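Local coordinates for protein VP5 (Halorubrum pleomorphic virus 6, PDB 6QGL) that serves as an envelope protein of a pleomorphic haloarchaeal virus and probably mediates fusion of the viral membrane with that of its host, at residues Ala86-Leu91 and Ser251-Asn256; Gly335-Pro340 and Ala446-Lys451; Thr382-Thr387 and Asp425-Val430. One frame throughout, in Å; residues are numbered along the deposited sequence.

Contact 1. Residues Ala86-Leu91 and Ser251-Asn256; sequences AAIEEL and STWVTN
W253 reaches across to A87, I88 and L91 where two long helices, 73-92 and 229-257, pack nearly parallel. The local axes pass 11.8 Å apart at an angle of 23°, a wide separation bridged by a large ring on one side and small or branched aliphatic groups on the other. The benzo half of the indole does the touching. Its CZ3 lies 3.8 Å from the CB of A87, and its CH2 lies 3.9 Å from CG1 of I88. Both partners meet the ring at its edge, close to its plane, and the I88 side chain runs at about a right angle to that of W253. CG of W253 stands anti to the backbone N (chi1 -167°), which sends the indole out toward the partner helix. Alanine suits position 87 because its short CB lets the six-membered ring come up near the helix backbone. L91, one turn on, adds a looser contact from CD1 to CZ3 at 4.4 Å, and V254 CG2 meets A87 CB at the same separation. No hydrogen bond joins the two segments, so their meeting is apolar packing. Farther out, helix 97-140 covers A87 through V100, I266 touches I88, and Y258 touches L91. K84, one turn before I88, makes a cation-pi contact with the indole, while I478 packs against it. The polar corner of the largely buried ring is satisfied by the C-terminal part of the chain: W253 NE1 donates a hydrogen bond to the backbone O of N476.

Contact 2. Residues Gly335-Pro340 and Ala446-Lys451; sequences GQTYDP and AFTVDK
G335 meets V449 at one end of a short antiparallel pairing that adds edge strand 337-338 to strand 447-454 of a six-stranded sheet. The N of G335 donates a nearly straight bond of 2.7 Å to the O of V449; at its positive phi (94°) a CB would collide with the carbonyl O of the preceding residue, which accounts for glycine here. The CB of Q336 points away from the partner strand, and the residue contributes its O, which accepts from V449 N at 3.1 Å. T337 and T448 form the non-hydrogen-bonded pair, their side chains side by side with the CG2 methyls in contact, as befits beta-branched residues in strands. Y338 and F447 follow as the hydrogen-bonded pair: Y338 N gives to F447 O at 2.8 Å, and F447 N returns a bond to Y338 O at 3.0 Å. The CB of Y338 sits over one face of the F447 ring, a CH-pi contact 4.1 Å from the centroid, while the phenol OH bonds to S333 N. D339, its CB also directed away, accepts from S341 N through OD1, an Asx turn that carries the chain out of the strand. P340 then meets the F447 ring at its edge, with CG 3.6 Å from CE2.

Contact 3. Residues Thr382-Thr387 and Asp425-Val430; sequences TAIEVT and DSARFV
A classic beta bulge, in which D425 and S426 both face T387, opens this antiparallel pairing. The O of T387 takes a bond of 2.8 Å from D425 N and a weak one of 3.3 Å from S426 N, while T387 N donates to S426 O. Beyond the bulge the register is regular, with E385 opposite R428 and A383 opposite V430 as hydrogen-bonded pairs. On the face carrying these residues, E385 and R428 run side by side. OE2 of E385 lies 3.2 Å from both NE and NH1 of R428 in a salt bridge whose two hydrogen bonds are weak, each bent to 120°. V430 places CG2 3.4 Å above the guanidinium plane, over its centre, so a branched aliphatic side chain covers the charged group. The opposite face is apolar: I384 CG2 meets A427 CB at 4.2 Å, and the small alanine lies between I384 and V386. The ring of F429 extends beyond the pair to touch T314 and A316 and is edge-to-face with that of Y379. Strand 393-397 pairs along the other edge of strand 382-388, while strand 357-359 flanks 422-431 and supplies E357, which salt-bridges R428 NH2.

How the contacts relate
Contact 1 closes before the other two open and belongs to the helical part of the chain, its centre about 46 Å from that of contact 2 and about 61 Å from that of contact 3, on the opposite side of the chain's centre from contact 3. Contacts 2 and 3 join beta strands of two different sheets. Contact 3 is nested inside the loop closed by contact 2, yet they do not touch: their centres are about 24 Å apart, their nearest atoms about 12 Å. Of the three, contact 2 lies nearest the centre of the chain, about 22 Å from it, while the centres of contacts 1 and 3 lie farther out, about 35 and 29 Å away.

Contact 1. Residues Ala86-Leu91 and Ser251-Asn256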
loop_
_atom_site.group_PDB
_atom_site.type_symbol
_atom_site.label_atom_id
_atom_site.label_comp_id
_atom_site.label_asym_id
_atom_site.label_seq_id
_atom_site.Cartn_x
_atom_site.Cartn_y
_atom_site.Cartn_z
ATOM N N ALA A 86 -5.015 14.562 -25.858
ATOM C CA ALA A 86 -3.903 14.848 -26.770
ATOM C C ALA A 86 -4.303 14.612 -28.233
ATOM O O ALA A 86 -3.936 15.409 -29.100
ATOM C CB ALA A 86 -2.700 13.989 -26.410
ATOM N N ALA A 87 -5.089 13.542 -28.490
ATOM C CA ALA A 87 -5.587 13.169 -29.812
ATOM C C ALA A 87 -6.645 14.153 -30.320
ATOM O O ALA A 87 -6.589 14.527 -31.492
ATOM C CB ALA A 87 -6.152 11.754 -29.784
ATOM N N ILE A 88 -7.605 14.566 -29.450
ATOM C CA ILE A 88 -8.682 15.512 -29.789
ATOM C C ILE A 88 -8.092 16.850 -30.258
ATOM O O ILE A 88 -8.546 17.389 -31.270
ATOM C CB ILE A 88 -9.732 15.671 -28.641
ATOM C CG1 ILE A 88 -10.564 14.381 -28.461
ATOM C CG2 ILE A 88 -10.666 16.877 -28.871
ATOM C CD1 ILE A 88 -11.161 14.192 -27.042
ATOM N N GLU A 89 -7.060 17.354 -29.551
ATOM C CA GLU A 89 -6.371 18.606 -29.882
ATOM C C GLU A 89 -5.808 18.556 -31.301
ATOM O O GLU A 89 -5.993 19.501 -32.074
ATOM C CB GLU A 89 -5.261 18.901 -28.869
ATOM C CG GLU A 89 -5.787 19.215 -27.477
ATOM C CD GLU A 89 -4.780 19.169 -26.342
ATOM O OE1 GLU A 89 -5.180 19.476 -25.195
ATOM O OE2 GLU A 89 -3.601 18.820 -26.589
ATOM N N GLU A 90 -5.185 17.418 -31.655
ATOM C CA GLU A 90 -4.606 17.155 -32.973
ATOM C C GLU A 90 -5.682 16.976 -34.051
ATOM O O GLU A 90 -5.509 17.492 -35.156
ATOM C CB GLU A 90 -3.661 15.947 -32.920
ATOM C CG GLU A 90 -2.452 16.144 -32.020
ATOM C CD GLU A 90 -1.492 17.275 -32.347
ATOM O OE1 GLU A 90 -1.203 17.492 -33.546
ATOM O OE2 GLU A 90 -1.019 17.938 -31.395
ATOM N N LEU A 91 -6.802 16.283 -33.724
ATOM C CA LEU A 91 -7.935 16.076 -34.642
ATOM C C LEU A 91 -8.585 17.411 -35.001
ATOM O O LEU A 91 -8.940 17.630 -36.161
ATOM C CB LEU A 91 -9.003 15.149 -34.028
ATOM C CG LEU A 91 -8.711 13.648 -34.015
ATOM C CD1 LEU A 91 -9.488 12.953 -32.919
ATOM C CD2 LEU A 91 -9.019 13.002 -35.348
ATOM N N SER A 251 -5.400 3.141 -30.716
ATOM C CA SER A 251 -5.205 2.931 -32.143
ATOM C C SER A 251 -6.561 2.655 -32.807
ATOM O O SER A 251 -6.874 3.273 -33.825
ATOM C CB SER A 251 -4.233 1.785 -32.395
ATOM O OG SER A 251 -3.882 1.751 -33.768
ATOM N N THR A 252 -7.381 1.769 -32.187
ATOM C CA THR A 252 -8.727 1.404 -32.645
ATOM C C THR A 252 -9.621 2.648 -32.593
ATOM O O THR A 252 -10.346 2.915 -33.551
ATOM C CB THR A 252 -9.285 0.237 -31.807
ATOM O OG1 THR A 252 -8.329 -0.825 -31.759
ATOM C CG2 THR A 252 -10.604 -0.294 -32.348
ATOM N N TRP A 253 -9.498 3.434 -31.495
ATOM C CA TRP A 253 -10.235 4.672 -31.238
ATOM C C TRP A 253 -10.019 5.688 -32.339
ATOM O O TRP A 253 -10.993 6.102 -32.955
ATOM C CB TRP A 253 -9.857 5.265 -29.870
ATOM C CG TRP A 253 -10.771 6.354 -29.391
ATOM C CD1 TRP A 253 -11.988 6.202 -28.794
ATOM C CD2 TRP A 253 -10.514 7.763 -29.425
ATOM N NE1 TRP A 253 -12.518 7.430 -28.477
ATOM C CE2 TRP A 253 -11.632 8.407 -28.850
ATOM C CE3 TRP A 253 -9.450 8.549 -29.902
ATOM C CZ2 TRP A 253 -11.714 9.799 -28.730
ATOM C CZ3 TRP A 253 -9.529 9.928 -29.776
ATOM C CH2 TRP A 253 -10.651 10.539 -29.198
ATOM N N VAL A 254 -8.750 6.044 -32.621
ATOM C CA VAL A 254 -8.350 7.000 -33.660
ATOM C C VAL A 254 -8.781 6.515 -35.054
ATOM O O VAL A 254 -9.330 7.309 -35.814
ATOM C CB VAL A 254 -6.845 7.371 -33.576
ATOM C CG1 VAL A 254 -6.397 8.218 -34.771
ATOM C CG2 VAL A 254 -6.540 8.103 -32.272
ATOM N N THR A 255 -8.590 5.215 -35.363
ATOM C CA THR A 255 -8.977 4.623 -36.653
ATOM C C THR A 255 -10.477 4.814 -36.951
ATOM O O THR A 255 -10.838 5.126 -38.085
ATOM C CB THR A 255 -8.540 3.146 -36.734
ATOM O OG1 THR A 255 -7.130 3.051 -36.493
ATOM C CG2 THR A 255 -8.853 2.516 -38.077
ATOM N N ASN A 256 -11.331 4.651 -35.928
ATOM C CA ASN A 256 -12.786 4.780 -36.038
ATOM C C ASN A 256 -13.307 6.222 -35.884
ATOM O O ASN A 256 -14.422 6.504 -36.321
ATOM C CB ASN A 256 -13.469 3.862 -35.021
ATOM C CG ASN A 256 -13.334 2.390 -35.322
ATOM O OD1 ASN A 256 -13.810 1.889 -36.345
ATOM N ND2 ASN A 256 -12.698 1.653 -34.422
#

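Contact 2. Residues Gly335-Pro340 and Ala446-Lys451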
loop_
_atom_site.group_PDB
_atom_site.type_symbol
_atom_site.label_atom_id
_atom_site.label_comp_id
_atom_site.label_asym_id
_atom_site.label_seq_id
_atom_site.Cartn_x
_atom_site.Cartn_y
_atom_site.Cartn_z
ATOM N N GLY A 335 -25.546 -3.676 10.212
ATOM C CA GLY A 335 -25.943 -4.849 10.984
ATOM C C GLY A 335 -25.379 -6.143 10.429
ATOM O O GLY A 335 -25.450 -7.184 11.090
ATOM N N GLN A 336 -24.807 -6.082 9.210
ATOM C CA GLN A 336 -24.223 -7.224 8.505
ATOM C C GLN A 336 -22.716 -7.362 8.738
ATOM O O GLN A 336 -22.026 -6.364 8.957
ATOM C CB GLN A 336 -24.534 -7.150 6.998
ATOM C CG GLN A 336 -26.005 -7.361 6.639
ATOM C CD GLN A 336 -26.443 -8.795 6.801
ATOM O OE1 GLN A 336 -26.057 -9.681 6.031
ATOM N NE2 GLN A 336 -27.263 -9.052 7.808
ATOM N N THR A 337 -22.219 -8.611 8.672
ATOM C CA THR A 337 -20.815 -8.997 8.855
ATOM C C THR A 337 -20.230 -9.394 7.488
ATOM O O THR A 337 -20.815 -10.240 6.803
ATOM C CB THR A 337 -20.707 -10.160 9.877
ATOM O OG1 THR A 337 -21.128 -11.384 9.271
ATOM C CG2 THR A 337 -21.534 -9.928 11.133
ATOM N N TYR A 338 -19.090 -8.795 7.093
ATOM C CA TYR A 338 -18.461 -9.077 5.796
ATOM C C TYR A 338 -17.026 -9.570 5.897
ATOM O O TYR A 338 -16.236 -9.011 6.657
ATOM C CB TYR A 338 -18.516 -7.841 4.882
ATOM C CG TYR A 338 -19.916 -7.374 4.559
ATOM C CD1 TYR A 338 -20.658 -7.975 3.546
ATOM C CD2 TYR A 338 -20.500 -6.323 5.260
ATOM C CE1 TYR A 338 -21.951 -7.551 3.245
ATOM C CE2 TYR A 338 -21.791 -5.885 4.964
ATOM C CZ TYR A 338 -22.514 -6.505 3.957
ATOM O OH TYR A 338 -23.788 -6.085 3.660
ATOM N N ASP A 339 -16.684 -10.598 5.104
ATOM C CA ASP A 339 -15.325 -11.126 5.043
ATOM C C ASP A 339 -14.734 -10.726 3.695
ATOM O O ASP A 339 -15.193 -11.228 2.669
ATOM C CB ASP A 339 -15.279 -12.653 5.248
ATOM C CG ASP A 339 -13.882 -13.267 5.292
ATOM O OD1 ASP A 339 -12.885 -12.504 5.218
ATOM O OD2 ASP A 339 -13.784 -14.508 5.395
ATOM N N PRO A 340 -13.711 -9.840 3.687
ATOM C CA PRO A 340 -13.125 -9.381 2.415
ATOM C C PRO A 340 -12.362 -10.419 1.603
ATOM O O PRO A 340 -12.031 -10.142 0.449
ATOM C CB PRO A 340 -12.221 -8.220 2.832
ATOM C CG PRO A 340 -12.658 -7.855 4.208
ATOM C CD PRO A 340 -13.102 -9.131 4.824
ATOM N N ALA A 446 -12.367 -9.914 8.581
ATOM C CA ALA A 446 -13.802 -9.771 8.821
ATOM C C ALA A 446 -14.162 -8.540 9.651
ATOM O O ALA A 446 -13.546 -8.275 10.688
ATOM C CB ALA A 446 -14.354 -11.030 9.471
ATOM N N PHE A 447 -15.150 -7.778 9.161
ATOM C CA PHE A 447 -15.648 -6.560 9.789
ATOM C C PHE A 447 -17.172 -6.552 9.824
ATOM O O PHE A 447 -17.813 -7.192 8.987
ATOM C CB PHE A 447 -15.126 -5.316 9.039
ATOM C CG PHE A 447 -15.549 -5.167 7.590
ATOM C CD1 PHE A 447 -16.771 -4.587 7.259
ATOM C CD2 PHE A 447 -14.699 -5.544 6.558
ATOM C CE1 PHE A 447 -17.156 -4.439 5.923
ATOM C CE2 PHE A 447 -15.080 -5.381 5.221
ATOM C CZ PHE A 447 -16.307 -4.832 4.913
ATOM N N THR A 448 -17.751 -5.807 10.775
ATOM C CA THR A 448 -19.204 -5.654 10.881
ATOM C C THR A 448 -19.537 -4.164 10.804
ATOM O O THR A 448 -18.906 -3.355 11.491
ATOM C CB THR A 448 -19.787 -6.351 12.134
ATOM O OG1 THR A 448 -19.359 -5.678 13.305
ATOM C CG2 THR A 448 -19.373 -7.785 12.259
ATOM N N VAL A 449 -20.501 -3.806 9.941
ATOM C CA VAL A 449 -20.945 -2.423 9.753
ATOM C C VAL A 449 -21.974 -2.127 10.849
ATOM O O VAL A 449 -23.080 -2.658 10.800
ATOM C CB VAL A 449 -21.504 -2.167 8.321
ATOM C CG1 VAL A 449 -21.879 -0.699 8.124
ATOM C CG2 VAL A 449 -20.516 -2.618 7.245
ATOM N N ASP A 450 -21.589 -1.326 11.860
ATOM C CA ASP A 450 -22.464 -0.984 12.986
ATOM C C ASP A 450 -23.590 -0.050 12.562
ATOM O O ASP A 450 -24.762 -0.415 12.671
ATOM C CB ASP A 450 -21.665 -0.385 14.162
ATOM C CG ASP A 450 -20.599 -1.298 14.733
ATOM O OD1 ASP A 450 -20.903 -2.486 14.973
ATOM O OD2 ASP A 450 -19.468 -0.817 14.963
ATOM N N LYS A 451 -23.232 1.145 12.063
ATOM C CA LYS A 451 -24.185 2.157 11.614
ATOM C C LYS A 451 -23.676 2.923 10.392
ATOM O O LYS A 451 -22.463 3.043 10.193
ATOM C CB LYS A 451 -24.563 3.121 12.766
ATOM C CG LYS A 451 -23.412 3.970 13.314
ATOM C CD LYS A 451 -23.860 4.913 14.419
ATOM C CE LYS A 451 -22.716 5.755 14.928
ATOM N NZ LYS A 451 -23.145 6.678 16.011
#

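Contact 3. Residues Thr382-Thr387 and Asp425-Val430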
loop_
_atom_site.group_PDB
_atom_site.type_symbol
_atom_site.label_atom_id
_atom_site.label_comp_id
_atom_site.label_asym_id
_atom_site.label_seq_id
_atom_site.Cartn_x
_atom_site.Cartn_y
_atom_site.Cartn_z
ATOM N N THR A 382 -1.087 2.577 19.779
ATOM C CA THR A 382 -2.215 2.605 20.718
ATOM C C THR A 382 -1.719 2.501 22.148
ATOM O O THR A 382 -0.652 1.933 22.396
ATOM C CB THR A 382 -3.263 1.497 20.449
ATOM O OG1 THR A 382 -2.722 0.214 20.761
ATOM C CG2 THR A 382 -3.839 1.528 19.038
ATOM N N ALA A 383 -2.513 3.024 23.089
ATOM C CA ALA A 383 -2.235 2.960 24.517
ATOM C C ALA A 383 -3.353 2.196 25.210
ATOM O O ALA A 383 -4.529 2.410 24.894
ATOM C CB ALA A 383 -2.117 4.361 25.098
ATOM N N ILE A 384 -2.989 1.278 26.124
ATOM C CA ILE A 384 -3.965 0.502 26.889
ATOM C C ILE A 384 -4.282 1.298 28.147
ATOM O O ILE A 384 -3.393 1.540 28.968
ATOM C CB ILE A 384 -3.520 -0.962 27.189
ATOM C CG1 ILE A 384 -3.208 -1.728 25.883
ATOM C CG2 ILE A 384 -4.592 -1.705 28.013
ATOM C CD1 ILE A 384 -2.302 -2.926 26.041
ATOM N N GLU A 385 -5.539 1.755 28.253
ATOM C CA GLU A 385 -6.046 2.524 29.388
ATOM C C GLU A 385 -6.616 1.535 30.397
ATOM O O GLU A 385 -7.694 0.976 30.182
ATOM C CB GLU A 385 -7.102 3.554 28.944
ATOM C CG GLU A 385 -6.558 4.668 28.065
ATOM C CD GLU A 385 -7.485 5.855 27.891
ATOM O OE1 GLU A 385 -7.073 6.984 28.244
ATOM O OE2 GLU A 385 -8.623 5.662 27.403
ATOM N N VAL A 386 -5.852 1.278 31.467
ATOM C CA VAL A 386 -6.206 0.324 32.519
ATOM C C VAL A 386 -6.897 1.050 33.672
ATOM O O VAL A 386 -6.317 1.966 34.255
ATOM C CB VAL A 386 -4.966 -0.484 33.002
ATOM C CG1 VAL A 386 -5.357 -1.546 34.026
ATOM C CG2 VAL A 386 -4.224 -1.118 31.828
ATOM N N THR A 387 -8.130 0.629 33.997
ATOM C CA THR A 387 -8.909 1.184 35.101
ATOM C C THR A 387 -8.946 0.159 36.225
ATOM O O THR A 387 -9.382 -0.973 36.007
ATOM C CB THR A 387 -10.300 1.643 34.628
ATOM O OG1 THR A 387 -10.138 2.694 33.673
ATOM C CG2 THR A 387 -11.184 2.131 35.776
ATOM N N ASP A 425 -10.422 -3.422 36.902
ATOM C CA ASP A 425 -11.878 -3.365 36.761
ATOM C C ASP A 425 -12.234 -3.611 35.291
ATOM O O ASP A 425 -13.106 -4.428 34.989
ATOM C CB ASP A 425 -12.407 -1.992 37.225
ATOM C CG ASP A 425 -13.920 -1.892 37.265
ATOM O OD1 ASP A 425 -14.531 -2.490 38.179
ATOM O OD2 ASP A 425 -14.492 -1.205 36.391
ATOM N N SER A 426 -11.534 -2.904 34.386
ATOM C CA SER A 426 -11.679 -2.966 32.935
ATOM C C SER A 426 -10.463 -2.320 32.275
ATOM O O SER A 426 -9.723 -1.578 32.929
ATOM C CB SER A 426 -12.954 -2.250 32.488
ATOM O OG SER A 426 -13.010 -0.917 32.972
ATOM N N ALA A 427 -10.259 -2.609 30.978
ATOM C CA ALA A 427 -9.179 -2.052 30.167
ATOM C C ALA A 427 -9.646 -1.873 28.733
ATOM O O ALA A 427 -10.401 -2.703 28.220
ATOM C CB ALA A 427 -7.955 -2.954 30.209
ATOM N N ARG A 428 -9.214 -0.782 28.093
ATOM C CA ARG A 428 -9.547 -0.480 26.703
ATOM C C ARG A 428 -8.354 0.136 25.984
ATOM O O ARG A 428 -7.553 0.823 26.618
ATOM C CB ARG A 428 -10.801 0.421 26.596
ATOM C CG ARG A 428 -10.638 1.857 27.096
ATOM C CD ARG A 428 -11.717 2.757 26.531
ATOM N NE ARG A 428 -11.437 4.171 26.777
ATOM C CZ ARG A 428 -11.827 5.162 25.981
ATOM N NH1 ARG A 428 -11.520 6.417 26.277
ATOM N NH2 ARG A 428 -12.496 4.902 24.865
ATOM N N PHE A 429 -8.225 -0.113 24.675
ATOM C CA PHE A 429 -7.143 0.481 23.895
ATOM C C PHE A 429 -7.674 1.665 23.108
ATOM O O PHE A 429 -8.773 1.600 22.561
ATOM C CB PHE A 429 -6.426 -0.544 22.996
ATOM C CG PHE A 429 -7.274 -1.224 21.948
ATOM C CD1 PHE A 429 -7.940 -2.411 22.232
ATOM C CD2 PHE A 429 -7.356 -0.714 20.658
ATOM C CE1 PHE A 429 -8.714 -3.050 21.259
ATOM C CE2 PHE A 429 -8.131 -1.353 19.686
ATOM C CZ PHE A 429 -8.802 -2.518 19.992
ATOM N N VAL A 430 -6.924 2.769 23.114
ATOM C CA VAL A 430 -7.264 4.023 22.431
ATOM C C VAL A 430 -5.997 4.474 21.671
ATOM O O VAL A 430 -4.893 4.094 22.068
ATOM C CB VAL A 430 -7.777 5.083 23.457
ATOM C CG1 VAL A 430 -8.057 6.435 22.802
ATOM C CG2 VAL A 430 -9.016 4.590 24.197
#